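Long-range contacts in AlyGC (Glaciecola chathamensis, PDB 5GKD), which is an alginate lyase of polysaccharide lyase family 6, which probably breaks the glycosidic bonds of alginate by beta-elimination: residues R134-H139 against R165-Y170; F198-N203 against K222-N227; P432-G437 against A458-V463; G627-S632 against L685-P690; P636-N641 against H663-N668. One frame throughout, in Å; residues are numbered along the deposited sequence.

Contact 1 (R134-H139 against R165-Y170); sequences RFDHNH and RIDHNY
R134 and R165 both carry CG anti to the backbone N (chi1 -173° and -179°), and with extended chains they run side by side from neighbouring parallel strands. Their guanidinium groups lie flat on each other, centres 4.1 Å apart, with R165 NH1 over the centre of the R134 group and D136 OD2 toward the rim of its opposite face. R134 grips D167 side-on, NE to OD1 at 2.9 Å and NH2 to OD2 at 3.0 Å, while R165 finds its own carboxylate in E202. Beside them H168 CB sits over the face of the H137 ring, 3.6 Å from its centroid, and the two rings are nearly parallel but slid apart. N169 spans the strand ends: ND2 donates to F135 O at 2.7 Å, and OD1 accepts from N138 N at 2.9 Å. Such like-on-like stacking between successive coils of a parallel beta-helix brings two cations together; the carboxylates of D136, D167 and E202 probably offset the repulsion between them.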
# COMPACT_ATOMS: atom_id res chain seq x y z
N ARG A 134 -19.94 23.44 -26.14
CA ARG A 134 -19.12 22.85 -27.18
C ARG A 134 -17.72 22.57 -26.63
O ARG A 134 -17.13 23.41 -25.95
CB ARG A 134 -19.03 23.76 -28.40
CG ARG A 134 -18.31 23.11 -29.57
CD ARG A 134 -18.35 23.98 -30.83
NE ARG A 134 -17.49 23.43 -31.85
CZ ARG A 134 -17.08 24.10 -32.92
NH1 ARG A 134 -17.46 25.36 -33.10
NH2 ARG A 134 -16.28 23.52 -33.80
N PHE A 135 -17.21 21.38 -26.93
CA PHE A 135 -15.85 20.99 -26.58
C PHE A 135 -15.18 20.49 -27.87
O PHE A 135 -15.43 19.36 -28.31
CB PHE A 135 -15.87 19.94 -25.48
CG PHE A 135 -14.52 19.54 -24.98
CD1 PHE A 135 -13.92 20.23 -23.93
CD2 PHE A 135 -13.86 18.45 -25.52
CE1 PHE A 135 -12.67 19.86 -23.46
CE2 PHE A 135 -12.63 18.07 -25.05
CZ PHE A 135 -12.03 18.77 -24.02
N ASP A 136 -14.32 21.33 -28.46
CA ASP A 136 -13.82 21.09 -29.81
C ASP A 136 -12.34 21.44 -29.95
O ASP A 136 -11.82 22.31 -29.25
CB ASP A 136 -14.61 21.89 -30.84
CG ASP A 136 -14.35 23.38 -30.72
OD1 ASP A 136 -15.01 24.01 -29.88
OD2 ASP A 136 -13.47 23.91 -31.42
N HIS A 137 -11.68 20.76 -30.90
CA HIS A 137 -10.27 21.00 -31.23
C HIS A 137 -9.39 20.95 -29.98
O HIS A 137 -8.42 21.70 -29.84
CB HIS A 137 -10.09 22.32 -31.99
CG HIS A 137 -10.76 22.34 -33.34
ND1 HIS A 137 -12.07 22.72 -33.52
CD2 HIS A 137 -10.29 21.99 -34.57
CE1 HIS A 137 -12.39 22.61 -34.80
NE2 HIS A 137 -11.33 22.18 -35.46
N ASN A 138 -9.70 20.04 -29.06
CA ASN A 138 -8.89 19.84 -27.88
C ASN A 138 -8.01 18.59 -28.03
O ASN A 138 -8.13 17.82 -28.99
CB ASN A 138 -9.78 19.76 -26.63
CG ASN A 138 -10.57 21.03 -26.42
OD1 ASN A 138 -9.99 22.10 -26.21
ND2 ASN A 138 -11.89 20.93 -26.49
N HIS A 139 -7.10 18.41 -27.07
CA HIS A 139 -6.04 17.41 -27.17
C HIS A 139 -5.84 16.81 -25.78
O HIS A 139 -5.23 17.44 -24.91
CB HIS A 139 -4.78 18.08 -27.71
CG HIS A 139 -3.56 17.20 -27.78
ND1 HIS A 139 -2.74 17.17 -28.88
CD2 HIS A 139 -2.99 16.38 -26.86
CE1 HIS A 139 -1.73 16.35 -28.66
NE2 HIS A 139 -1.85 15.86 -27.44
N ARG A 165 -22.11 19.69 -28.22
CA ARG A 165 -21.35 19.31 -29.41
C ARG A 165 -19.90 19.01 -29.03
O ARG A 165 -19.21 19.86 -28.46
CB ARG A 165 -21.43 20.41 -30.46
CG ARG A 165 -20.68 20.06 -31.73
CD ARG A 165 -20.76 21.14 -32.81
NE ARG A 165 -19.97 20.72 -33.97
CZ ARG A 165 -19.51 21.54 -34.91
NH1 ARG A 165 -19.74 22.84 -34.85
NH2 ARG A 165 -18.80 21.03 -35.90
N ILE A 166 -19.45 17.80 -29.36
CA ILE A 166 -18.10 17.34 -29.04
C ILE A 166 -17.44 16.93 -30.35
O ILE A 166 -17.76 15.88 -30.91
CB ILE A 166 -18.12 16.18 -28.04
CG1 ILE A 166 -18.86 16.62 -26.76
CG2 ILE A 166 -16.70 15.66 -27.78
CD1 ILE A 166 -19.26 15.49 -25.83
N ASP A 167 -16.54 17.77 -30.86
CA ASP A 167 -16.12 17.60 -32.24
C ASP A 167 -14.66 17.95 -32.43
O ASP A 167 -14.11 18.79 -31.72
CB ASP A 167 -16.97 18.45 -33.20
CG ASP A 167 -16.76 19.94 -33.01
OD1 ASP A 167 -17.41 20.51 -32.12
OD2 ASP A 167 -15.95 20.55 -33.74
N HIS A 168 -14.03 17.28 -33.40
CA HIS A 168 -12.67 17.58 -33.83
C HIS A 168 -11.66 17.49 -32.70
O HIS A 168 -10.65 18.20 -32.72
CB HIS A 168 -12.60 18.96 -34.48
CG HIS A 168 -13.38 19.07 -35.75
ND1 HIS A 168 -14.67 19.56 -35.78
CD2 HIS A 168 -13.07 18.74 -37.02
CE1 HIS A 168 -15.11 19.53 -37.03
NE2 HIS A 168 -14.16 19.04 -37.79
N ASN A 169 -11.90 16.66 -31.71
CA ASN A 169 -10.95 16.49 -30.62
C ASN A 169 -9.99 15.35 -30.94
O ASN A 169 -10.33 14.39 -31.64
CB ASN A 169 -11.67 16.21 -29.31
CG ASN A 169 -12.53 17.38 -28.88
OD1 ASN A 169 -12.01 18.43 -28.54
ND2 ASN A 169 -13.85 17.19 -28.90
N TYR A 170 -8.76 15.49 -30.45
CA TYR A 170 -7.79 14.41 -30.47
C TYR A 170 -7.83 13.73 -29.12
O TYR A 170 -7.38 14.29 -28.12
CB TYR A 170 -6.38 14.91 -30.79
CG TYR A 170 -5.31 13.82 -30.74
CD1 TYR A 170 -5.33 12.74 -31.61
CD2 TYR A 170 -4.25 13.91 -29.83
CE1 TYR A 170 -4.35 11.76 -31.58
CE2 TYR A 170 -3.27 12.95 -29.79
CZ TYR A 170 -3.32 11.86 -30.65
OH TYR A 170 -2.34 10.91 -30.59

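Contact 2 (F198-N203 against K222-N227); sequences FTLVEN and KNSIRN
F198-N203 and K222-N227 meet as successive coils of the right-handed parallel beta-helix that chondroitinase B-like lyases share. Backbone bonds come first: S224 N to T199 O, V201 N to S224 O and R226 N to V201 O, each 2.9 Å and nearly straight, until the ladder frays into weak bonds at N203. An asparagine extends it at the other end, N223 OD1 taking the N-H of T199 at 2.8 Å while ND2 turns to N218 and S220. An alanine at N223 would probably leave T199 N without this acceptor and those two residues without their amide donor. The charged pair is looser: E202 OE2 and R226 NH1 form a salt bridge at 3.6 Å, the other carboxylate oxygen being engaged by R165. Both side chains set CG between the backbone N and the carbonyl carbon (chi1 58° and 63°), and E202 CB lies 3.4 Å from R226 CG. Among apolar contacts, L200 CD1 presses on R226 CD, and the F198 ring, stacked on H163, brings CE1 to K222 CB at 3.6 Å. Beyond the strands, where N249 holds N227 OD1, one water accepts from N203 ND2 at 3.0 Å and from N227 ND2 at 2.7 Å.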
# COMPACT_ATOMS: atom_id res chain seq x y z
N PHE A 198 -29.43 14.21 -26.34
CA PHE A 198 -29.27 14.88 -27.64
C PHE A 198 -27.83 15.35 -27.88
O PHE A 198 -27.61 16.36 -28.53
CB PHE A 198 -30.22 16.07 -27.79
CG PHE A 198 -31.68 15.73 -27.67
CD1 PHE A 198 -32.21 14.62 -28.30
CD2 PHE A 198 -32.54 16.55 -26.96
CE1 PHE A 198 -33.58 14.33 -28.20
CE2 PHE A 198 -33.89 16.25 -26.86
CZ PHE A 198 -34.41 15.14 -27.47
N THR A 199 -26.85 14.62 -27.36
CA THR A 199 -25.46 15.01 -27.52
C THR A 199 -24.92 14.60 -28.89
O THR A 199 -25.16 13.49 -29.35
CB THR A 199 -24.61 14.36 -26.43
OG1 THR A 199 -25.04 14.84 -25.14
CG2 THR A 199 -23.14 14.69 -26.64
N LEU A 200 -24.17 15.49 -29.51
CA LEU A 200 -23.56 15.29 -30.82
C LEU A 200 -22.06 15.05 -30.65
O LEU A 200 -21.34 15.92 -30.16
CB LEU A 200 -23.81 16.51 -31.70
CG LEU A 200 -23.18 16.57 -33.09
CD1 LEU A 200 -23.55 15.28 -33.77
CD2 LEU A 200 -23.70 17.74 -33.93
N VAL A 201 -21.60 13.87 -31.05
CA VAL A 201 -20.20 13.48 -30.95
C VAL A 201 -19.72 13.16 -32.36
O VAL A 201 -19.99 12.08 -32.88
CB VAL A 201 -19.99 12.27 -30.03
CG1 VAL A 201 -18.49 11.93 -29.94
CG2 VAL A 201 -20.60 12.51 -28.67
N GLU A 202 -18.95 14.07 -32.95
CA GLU A 202 -18.63 13.99 -34.37
C GLU A 202 -17.20 14.40 -34.68
O GLU A 202 -16.65 15.32 -34.07
CB GLU A 202 -19.59 14.87 -35.19
CG GLU A 202 -19.56 16.31 -34.78
CD GLU A 202 -20.30 17.17 -35.75
OE1 GLU A 202 -20.11 18.40 -35.71
OE2 GLU A 202 -21.08 16.61 -36.55
N ASN A 203 -16.62 13.74 -35.67
CA ASN A 203 -15.32 14.12 -36.23
C ASN A 203 -14.21 14.16 -35.18
O ASN A 203 -13.28 14.96 -35.28
CB ASN A 203 -15.41 15.46 -36.96
CG ASN A 203 -16.11 15.32 -38.31
OD1 ASN A 203 -17.17 15.90 -38.53
ND2 ASN A 203 -15.54 14.52 -39.18
N LYS A 222 -31.08 9.23 -27.38
CA LYS A 222 -31.20 10.08 -28.57
C LYS A 222 -29.94 10.91 -28.82
O LYS A 222 -30.00 12.08 -29.20
CB LYS A 222 -32.44 10.97 -28.47
CG LYS A 222 -33.68 10.19 -28.07
CD LYS A 222 -34.85 10.45 -29.00
CE LYS A 222 -36.19 10.50 -28.25
NZ LYS A 222 -36.42 9.38 -27.32
N ASN A 223 -28.79 10.30 -28.63
CA ASN A 223 -27.54 10.94 -28.98
C ASN A 223 -27.15 10.54 -30.39
O ASN A 223 -27.67 9.57 -30.94
CB ASN A 223 -26.45 10.54 -27.98
CG ASN A 223 -26.81 10.94 -26.56
OD1 ASN A 223 -27.29 12.05 -26.33
ND2 ASN A 223 -26.61 10.03 -25.61
N SER A 224 -26.24 11.30 -30.98
CA SER A 224 -25.76 11.05 -32.33
C SER A 224 -24.24 10.95 -32.30
O SER A 224 -23.55 11.94 -32.01
CB SER A 224 -26.25 12.15 -33.29
OG SER A 224 -25.51 12.15 -34.49
N ILE A 225 -23.72 9.76 -32.57
CA ILE A 225 -22.28 9.49 -32.52
C ILE A 225 -21.85 9.15 -33.94
O ILE A 225 -22.16 8.06 -34.44
CB ILE A 225 -21.95 8.37 -31.54
CG1 ILE A 225 -22.51 8.71 -30.16
CG2 ILE A 225 -20.45 8.17 -31.46
CD1 ILE A 225 -22.69 7.50 -29.25
N ARG A 226 -21.15 10.07 -34.59
CA ARG A 226 -21.05 10.07 -36.04
C ARG A 226 -19.68 10.52 -36.48
O ARG A 226 -19.05 11.37 -35.83
CB ARG A 226 -22.08 11.00 -36.67
CG ARG A 226 -21.76 12.42 -36.19
CD ARG A 226 -22.82 13.43 -36.45
NE ARG A 226 -23.55 13.16 -37.65
CZ ARG A 226 -23.15 13.53 -38.84
NH1 ARG A 226 -22.01 14.20 -39.01
NH2 ARG A 226 -23.87 13.24 -39.89
N ASN A 227 -19.20 9.96 -37.59
CA ASN A 227 -18.06 10.50 -38.31
C ASN A 227 -16.79 10.53 -37.47
O ASN A 227 -15.91 11.36 -37.70
CB ASN A 227 -18.35 11.91 -38.81
CG ASN A 227 -19.37 11.93 -39.91
OD1 ASN A 227 -20.56 11.80 -39.66
ND2 ASN A 227 -18.91 12.07 -41.15
O HOH W 1 -16.40 12.94 -41.62

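Contact 3 (P432-G437 against A458-V463); sequences PDVAFG and AETGDV
Where G437 comes up to G461, the one aromatic ring at hand is that of F436: a water lies in its plane at the edge, and R544 makes a cation-pi contact with it. The same water joins the two segments, accepting from G437 N at 2.9 Å and donating to D462 O at 2.7 Å. The setting is the entry into the second parallel beta-helix, where the incoming loop 432-437 lies against a type II beta turn, E459 to D462, that leads from a short helix into strand 462-466. D462 braces this turn by accepting E459 N at OD2. V434 and T460 reach toward each other tip to tip, V434 CG1 at 3.8 Å from T460 OG1, a hydroxyl whose polar partner is T482 N. An alanine at V434 would probably open a gap over the turn, since both methyls that touch T460 would be gone. G461 holds the third position of the turn with positive phi; a CB there would press on V434 CG1 and jam against the carbonyl oxygen of T460. Further on, V463 CG2 rests against G437 CA at 3.6 Å.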
# COMPACT_ATOMS: atom_id res chain seq x y z
N PRO A 432 3.57 7.44 -26.89
CA PRO A 432 3.44 7.38 -25.43
C PRO A 432 4.51 6.56 -24.71
O PRO A 432 4.79 6.83 -23.54
CB PRO A 432 2.06 6.74 -25.22
CG PRO A 432 1.80 5.97 -26.48
CD PRO A 432 2.49 6.73 -27.59
N ASP A 433 5.09 5.56 -25.37
CA ASP A 433 6.01 4.64 -24.70
C ASP A 433 7.43 4.81 -25.22
O ASP A 433 7.65 5.14 -26.38
CB ASP A 433 5.57 3.19 -24.89
CG ASP A 433 4.24 2.88 -24.21
OD1 ASP A 433 3.92 3.53 -23.20
OD2 ASP A 433 3.52 1.97 -24.69
N VAL A 434 8.41 4.56 -24.33
CA VAL A 434 9.81 4.44 -24.72
C VAL A 434 10.10 2.97 -25.04
O VAL A 434 9.78 2.07 -24.26
CB VAL A 434 10.75 4.94 -23.61
CG1 VAL A 434 12.22 4.74 -24.04
CG2 VAL A 434 10.49 6.39 -23.29
N ALA A 435 10.71 2.74 -26.20
CA ALA A 435 11.00 1.38 -26.61
C ALA A 435 12.28 0.89 -25.95
O ALA A 435 13.22 1.65 -25.73
CB ALA A 435 11.15 1.30 -28.13
N PHE A 436 12.31 -0.41 -25.64
CA PHE A 436 13.53 -1.01 -25.12
C PHE A 436 14.63 -0.94 -26.17
O PHE A 436 14.41 -1.28 -27.33
CB PHE A 436 13.29 -2.46 -24.72
CG PHE A 436 12.61 -2.63 -23.39
CD1 PHE A 436 13.24 -2.25 -22.22
CD2 PHE A 436 11.37 -3.23 -23.31
CE1 PHE A 436 12.61 -2.42 -20.98
CE2 PHE A 436 10.76 -3.43 -22.09
CZ PHE A 436 11.38 -3.02 -20.92
N GLY A 437 15.82 -0.49 -25.76
CA GLY A 437 16.94 -0.45 -26.68
C GLY A 437 16.86 0.63 -27.73
O GLY A 437 17.60 0.56 -28.72
N ALA A 458 22.42 6.62 -16.82
CA ALA A 458 21.87 6.25 -18.12
C ALA A 458 20.63 7.09 -18.43
O ALA A 458 20.01 7.69 -17.55
CB ALA A 458 21.51 4.76 -18.14
N GLU A 459 20.26 7.12 -19.71
CA GLU A 459 19.07 7.80 -20.20
C GLU A 459 18.04 6.77 -20.62
O GLU A 459 18.36 5.60 -20.81
CB GLU A 459 19.41 8.71 -21.38
CG GLU A 459 20.22 9.94 -20.99
CD GLU A 459 20.85 10.63 -22.19
OE1 GLU A 459 21.00 11.88 -22.15
OE2 GLU A 459 21.21 9.94 -23.18
N THR A 460 16.78 7.21 -20.74
CA THR A 460 15.69 6.27 -20.95
C THR A 460 15.83 5.61 -22.31
O THR A 460 16.12 6.27 -23.31
CB THR A 460 14.32 6.97 -20.80
OG1 THR A 460 13.30 5.98 -20.62
CG2 THR A 460 13.96 7.84 -22.03
N GLY A 461 15.66 4.29 -22.34
CA GLY A 461 15.89 3.52 -23.54
C GLY A 461 17.29 2.95 -23.69
O GLY A 461 17.51 2.15 -24.60
N ASP A 462 18.22 3.31 -22.81
CA ASP A 462 19.60 2.86 -22.96
C ASP A 462 19.73 1.37 -22.66
O ASP A 462 18.83 0.74 -22.09
CB ASP A 462 20.52 3.64 -22.02
CG ASP A 462 20.82 5.02 -22.54
OD1 ASP A 462 20.45 5.29 -23.70
OD2 ASP A 462 21.44 5.83 -21.81
N VAL A 463 20.87 0.79 -23.06
CA VAL A 463 21.19 -0.61 -22.80
C VAL A 463 22.52 -0.66 -22.08
O VAL A 463 23.54 -0.21 -22.60
CB VAL A 463 21.24 -1.44 -24.09
CG1 VAL A 463 21.63 -2.88 -23.78
CG2 VAL A 463 19.91 -1.41 -24.80
O HOH W 2 16.43 -0.27 -22.93

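Contact 4 (G627-S632 against L685-P690); sequences GGTDES and LTVGEP
V687 is the wedge of this contact, its CG2 lying 3.6 Å from T629 CA. With chi1 at -58° V687 CG1 stands anti to the carbonyl carbon, which leaves CG2 between the backbone N and the carbonyl carbon, and CG2 bears on the 627-632 loop at several points: D630 O is 3.8 Å from V687 CG2, and E631 CG is a little farther off. The other methyl, CG1, meets the threonine side chain more loosely, 4.2 Å from T629 CG2, and F711 touches both V687 and T629. Both segments are loops at the edge of the second parallel beta-helix, one following strand 622-625 and the other strand 681-685, and the first of them faces the other half of the chain. There D630, closed into an Asx turn by S632 N, packs on N180, a ligand of the calcium ion, which lies about 6 Å from the D630 side chain. Around the apolar wedge the two loops are joined through water. One water donates to G628 O at 2.7 Å and accepts from T686 OG1 at 3.0 Å. Another accepts from G688 N and donates to E631 OE2 over a longer 3.3 Å. That carboxylate oxygen has stronger partners in R332 and R284, and a bound carbonate lies about 5 Å from the E631 side chain.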
# COMPACT_ATOMS: atom_id res chain seq x y z
N GLY A 627 -10.61 -10.42 -8.88
CA GLY A 627 -11.82 -10.79 -8.19
C GLY A 627 -13.03 -9.93 -8.53
O GLY A 627 -12.92 -8.80 -9.01
N GLY A 628 -14.19 -10.49 -8.23
CA GLY A 628 -15.45 -9.84 -8.51
C GLY A 628 -16.06 -10.32 -9.80
O GLY A 628 -15.72 -11.36 -10.36
N THR A 629 -17.00 -9.52 -10.29
CA THR A 629 -17.88 -9.92 -11.38
C THR A 629 -17.82 -8.91 -12.52
O THR A 629 -18.76 -8.80 -13.30
CB THR A 629 -19.31 -10.08 -10.87
OG1 THR A 629 -19.74 -8.87 -10.26
CG2 THR A 629 -19.37 -11.15 -9.80
N ASP A 630 -16.71 -8.20 -12.66
CA ASP A 630 -16.57 -7.24 -13.75
C ASP A 630 -16.35 -7.94 -15.08
O ASP A 630 -15.60 -8.92 -15.18
CB ASP A 630 -15.43 -6.27 -13.47
CG ASP A 630 -15.21 -5.30 -14.61
OD1 ASP A 630 -16.04 -4.39 -14.74
OD2 ASP A 630 -14.22 -5.45 -15.37
N GLU A 631 -16.97 -7.42 -16.11
CA GLU A 631 -16.76 -7.90 -17.47
C GLU A 631 -16.29 -6.77 -18.38
O GLU A 631 -16.63 -6.71 -19.56
CB GLU A 631 -18.04 -8.54 -18.02
CG GLU A 631 -18.53 -9.72 -17.19
CD GLU A 631 -19.88 -10.24 -17.67
OE1 GLU A 631 -20.91 -9.72 -17.19
OE2 GLU A 631 -19.90 -11.15 -18.52
N SER A 632 -15.47 -5.87 -17.85
CA SER A 632 -15.04 -4.70 -18.59
C SER A 632 -13.63 -4.79 -19.14
O SER A 632 -13.16 -3.80 -19.72
CB SER A 632 -15.15 -3.47 -17.70
OG SER A 632 -16.46 -3.33 -17.22
N LEU A 685 -12.06 -20.11 -11.89
CA LEU A 685 -12.71 -19.39 -12.95
C LEU A 685 -13.86 -18.52 -12.49
O LEU A 685 -14.66 -18.97 -11.73
CB LEU A 685 -13.16 -20.36 -14.02
CG LEU A 685 -12.05 -21.20 -14.61
CD1 LEU A 685 -12.60 -22.37 -15.37
CD2 LEU A 685 -11.07 -20.39 -15.43
N THR A 686 -13.92 -17.28 -12.95
CA THR A 686 -14.98 -16.35 -12.59
C THR A 686 -15.90 -16.05 -13.77
O THR A 686 -16.01 -16.83 -14.66
CB THR A 686 -14.41 -15.01 -12.09
OG1 THR A 686 -13.70 -14.38 -13.13
CG2 THR A 686 -13.49 -15.21 -10.93
N VAL A 687 -16.54 -14.91 -13.77
CA VAL A 687 -17.41 -14.51 -14.84
C VAL A 687 -16.67 -14.20 -16.14
O VAL A 687 -15.49 -14.17 -16.19
CB VAL A 687 -18.22 -13.27 -14.43
CG1 VAL A 687 -19.01 -13.54 -13.19
CG2 VAL A 687 -17.30 -12.11 -14.15
N GLY A 688 -17.44 -13.97 -17.18
CA GLY A 688 -16.96 -13.62 -18.49
C GLY A 688 -16.47 -14.67 -19.45
O GLY A 688 -15.72 -14.38 -20.30
N GLU A 689 -16.92 -15.90 -19.26
CA GLU A 689 -16.63 -17.04 -20.13
C GLU A 689 -15.12 -17.14 -20.45
O GLU A 689 -14.74 -17.07 -21.61
CB GLU A 689 -17.46 -16.98 -21.40
CG GLU A 689 -18.98 -16.94 -21.14
CD GLU A 689 -19.83 -16.78 -22.39
OE1 GLU A 689 -19.77 -15.72 -23.05
OE2 GLU A 689 -20.58 -17.70 -22.73
N PRO A 690 -14.28 -17.29 -19.44
CA PRO A 690 -12.84 -17.40 -19.70
C PRO A 690 -12.51 -18.64 -20.51
O PRO A 690 -13.24 -19.63 -20.50
CB PRO A 690 -12.22 -17.47 -18.31
CG PRO A 690 -13.28 -18.07 -17.48
CD PRO A 690 -14.58 -17.55 -18.03
O HOH W 3 -13.33 -11.81 -11.58
O HOH W 4 -14.97 -11.30 -16.70
O HOH W 5 -20.41 -14.00 -17.04

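Contact 5 (P636-N641 against H663-N668); sequences PHVVMN and HGTQVN
H637 pairs with V667 and V638 with N668 in parallel register, V638 N donating to V667 O at 2.8 Å, while P636 O receives Q666 N at 3.0 Å and, weakly, V667 N. The P636 carbonyl thus takes two successive N-H groups where the strand at V667 begins. On one side of the strands the methyl of T665 is the meeting point: CG2 lies 3.8 Å from P636 CB and equally far from V638 CG2. It gets there by standing anti to the carbonyl carbon, with OG1 at a chi1 of 55°. P636, which follows a cis peptide bond, crosses T665 at about a right angle, and both pack on V624 of strand 622-625. The other side belongs to H637 and V667, which meet obliquely, H637 CD2 to V667 CG2 at 3.6 Å. The imidazole is fixed from outside the pair: ND1 bonds to E605 O, NE2 to H259 NE2, and Y606 stacks on the ring. Within its own segment, N668 ND2 reaches back to T665 O at 3.3 Å. Parallel pairing of successive strands, with P636 and T665 packed on a second sheet, is characteristic of neighbouring coils of a parallel beta-helix.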
# COMPACT_ATOMS: atom_id res chain seq x y z
N PRO A 636 -6.33 -10.90 -16.79
CA PRO A 636 -5.02 -11.39 -17.24
C PRO A 636 -5.04 -12.47 -18.32
O PRO A 636 -5.97 -13.26 -18.42
CB PRO A 636 -4.42 -11.96 -15.96
CG PRO A 636 -5.10 -11.25 -14.86
CD PRO A 636 -6.51 -11.09 -15.34
N HIS A 637 -4.00 -12.48 -19.15
CA HIS A 637 -3.69 -13.59 -20.03
C HIS A 637 -2.47 -14.29 -19.45
O HIS A 637 -1.43 -13.64 -19.26
CB HIS A 637 -3.37 -13.14 -21.46
CG HIS A 637 -4.36 -12.20 -22.07
ND1 HIS A 637 -4.50 -10.89 -21.65
CD2 HIS A 637 -5.20 -12.36 -23.12
CE1 HIS A 637 -5.42 -10.30 -22.40
NE2 HIS A 637 -5.86 -11.17 -23.30
N VAL A 638 -2.58 -15.57 -19.15
CA VAL A 638 -1.49 -16.35 -18.57
C VAL A 638 -1.13 -17.46 -19.55
O VAL A 638 -1.94 -18.34 -19.83
CB VAL A 638 -1.87 -16.92 -17.20
CG1 VAL A 638 -0.73 -17.72 -16.63
CG2 VAL A 638 -2.25 -15.80 -16.27
N VAL A 639 0.09 -17.40 -20.08
CA VAL A 639 0.54 -18.29 -21.14
C VAL A 639 1.85 -18.90 -20.70
O VAL A 639 2.83 -18.18 -20.48
CB VAL A 639 0.72 -17.54 -22.48
CG1 VAL A 639 1.38 -18.45 -23.50
CG2 VAL A 639 -0.61 -17.03 -22.99
N MET A 640 1.88 -20.23 -20.55
CA MET A 640 3.09 -20.92 -20.10
C MET A 640 3.32 -22.16 -20.94
O MET A 640 2.53 -23.10 -20.89
CB MET A 640 2.99 -21.27 -18.62
CG MET A 640 2.87 -20.06 -17.74
SD MET A 640 3.24 -20.39 -16.02
CE MET A 640 2.95 -18.74 -15.33
N ASN A 641 4.44 -22.18 -21.68
CA ASN A 641 4.72 -23.22 -22.65
C ASN A 641 6.16 -23.69 -22.52
O ASN A 641 7.08 -22.88 -22.37
CB ASN A 641 4.51 -22.75 -24.09
CG ASN A 641 3.13 -22.21 -24.32
OD1 ASN A 641 2.15 -22.73 -23.79
ND2 ASN A 641 3.05 -21.16 -25.12
N HIS A 663 -6.94 -17.05 -10.52
CA HIS A 663 -8.29 -16.66 -10.15
C HIS A 663 -8.72 -15.48 -11.02
O HIS A 663 -8.11 -14.41 -10.97
CB HIS A 663 -8.36 -16.32 -8.66
CG HIS A 663 -9.71 -15.90 -8.18
ND1 HIS A 663 -10.34 -16.50 -7.12
CD2 HIS A 663 -10.54 -14.90 -8.60
CE1 HIS A 663 -11.51 -15.91 -6.91
NE2 HIS A 663 -11.65 -14.94 -7.79
N GLY A 664 -9.78 -15.68 -11.80
CA GLY A 664 -10.29 -14.64 -12.66
C GLY A 664 -9.43 -14.32 -13.86
O GLY A 664 -9.64 -13.26 -14.47
N THR A 665 -8.48 -15.17 -14.23
CA THR A 665 -7.74 -14.97 -15.47
C THR A 665 -8.60 -15.39 -16.66
O THR A 665 -9.25 -16.43 -16.64
CB THR A 665 -6.44 -15.74 -15.47
OG1 THR A 665 -6.70 -17.12 -15.22
CG2 THR A 665 -5.55 -15.22 -14.38
N GLN A 666 -8.58 -14.57 -17.70
CA GLN A 666 -9.52 -14.65 -18.81
C GLN A 666 -9.00 -15.49 -19.96
O GLN A 666 -9.80 -16.05 -20.72
CB GLN A 666 -9.85 -13.24 -19.28
CG GLN A 666 -10.26 -12.33 -18.11
CD GLN A 666 -11.21 -11.24 -18.53
OE1 GLN A 666 -12.19 -11.49 -19.23
NE2 GLN A 666 -10.93 -10.01 -18.11
N VAL A 667 -7.69 -15.60 -20.12
CA VAL A 667 -7.08 -16.45 -21.13
C VAL A 667 -5.96 -17.25 -20.47
O VAL A 667 -5.01 -16.66 -19.94
CB VAL A 667 -6.53 -15.64 -22.32
CG1 VAL A 667 -5.74 -16.55 -23.26
CG2 VAL A 667 -7.67 -14.93 -23.06
N ASN A 668 -6.08 -18.57 -20.50
CA ASN A 668 -5.11 -19.45 -19.86
C ASN A 668 -4.65 -20.49 -20.87
O ASN A 668 -5.48 -21.22 -21.42
CB ASN A 668 -5.71 -20.13 -18.64
CG ASN A 668 -6.29 -19.15 -17.66
OD1 ASN A 668 -5.55 -18.48 -16.95
ND2 ASN A 668 -7.61 -19.07 -17.60

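The five contacts illustrate how a two-part solenoid is held together. Contacts 1 and 2 come first along the chain, centres 12 Å apart, and touch because strands 165-167 and 200-207 are neighbours: I166 N approaches L200 O at 2.8 Å. Both belong to the chondroitinase B-like beta-helix. Contact 3 follows, at the start of the second beta-helix and about 32 Å from contact 1 between centres. Contact 5 is nested in the loop closed by contact 4; their centres lie 13 Å apart, and P690 CB packs on T665 O at 3.6 Å. Coil stacking thus builds each half, while the 627-632 loop of contact 4 brings the second half up to the calcium site of the first.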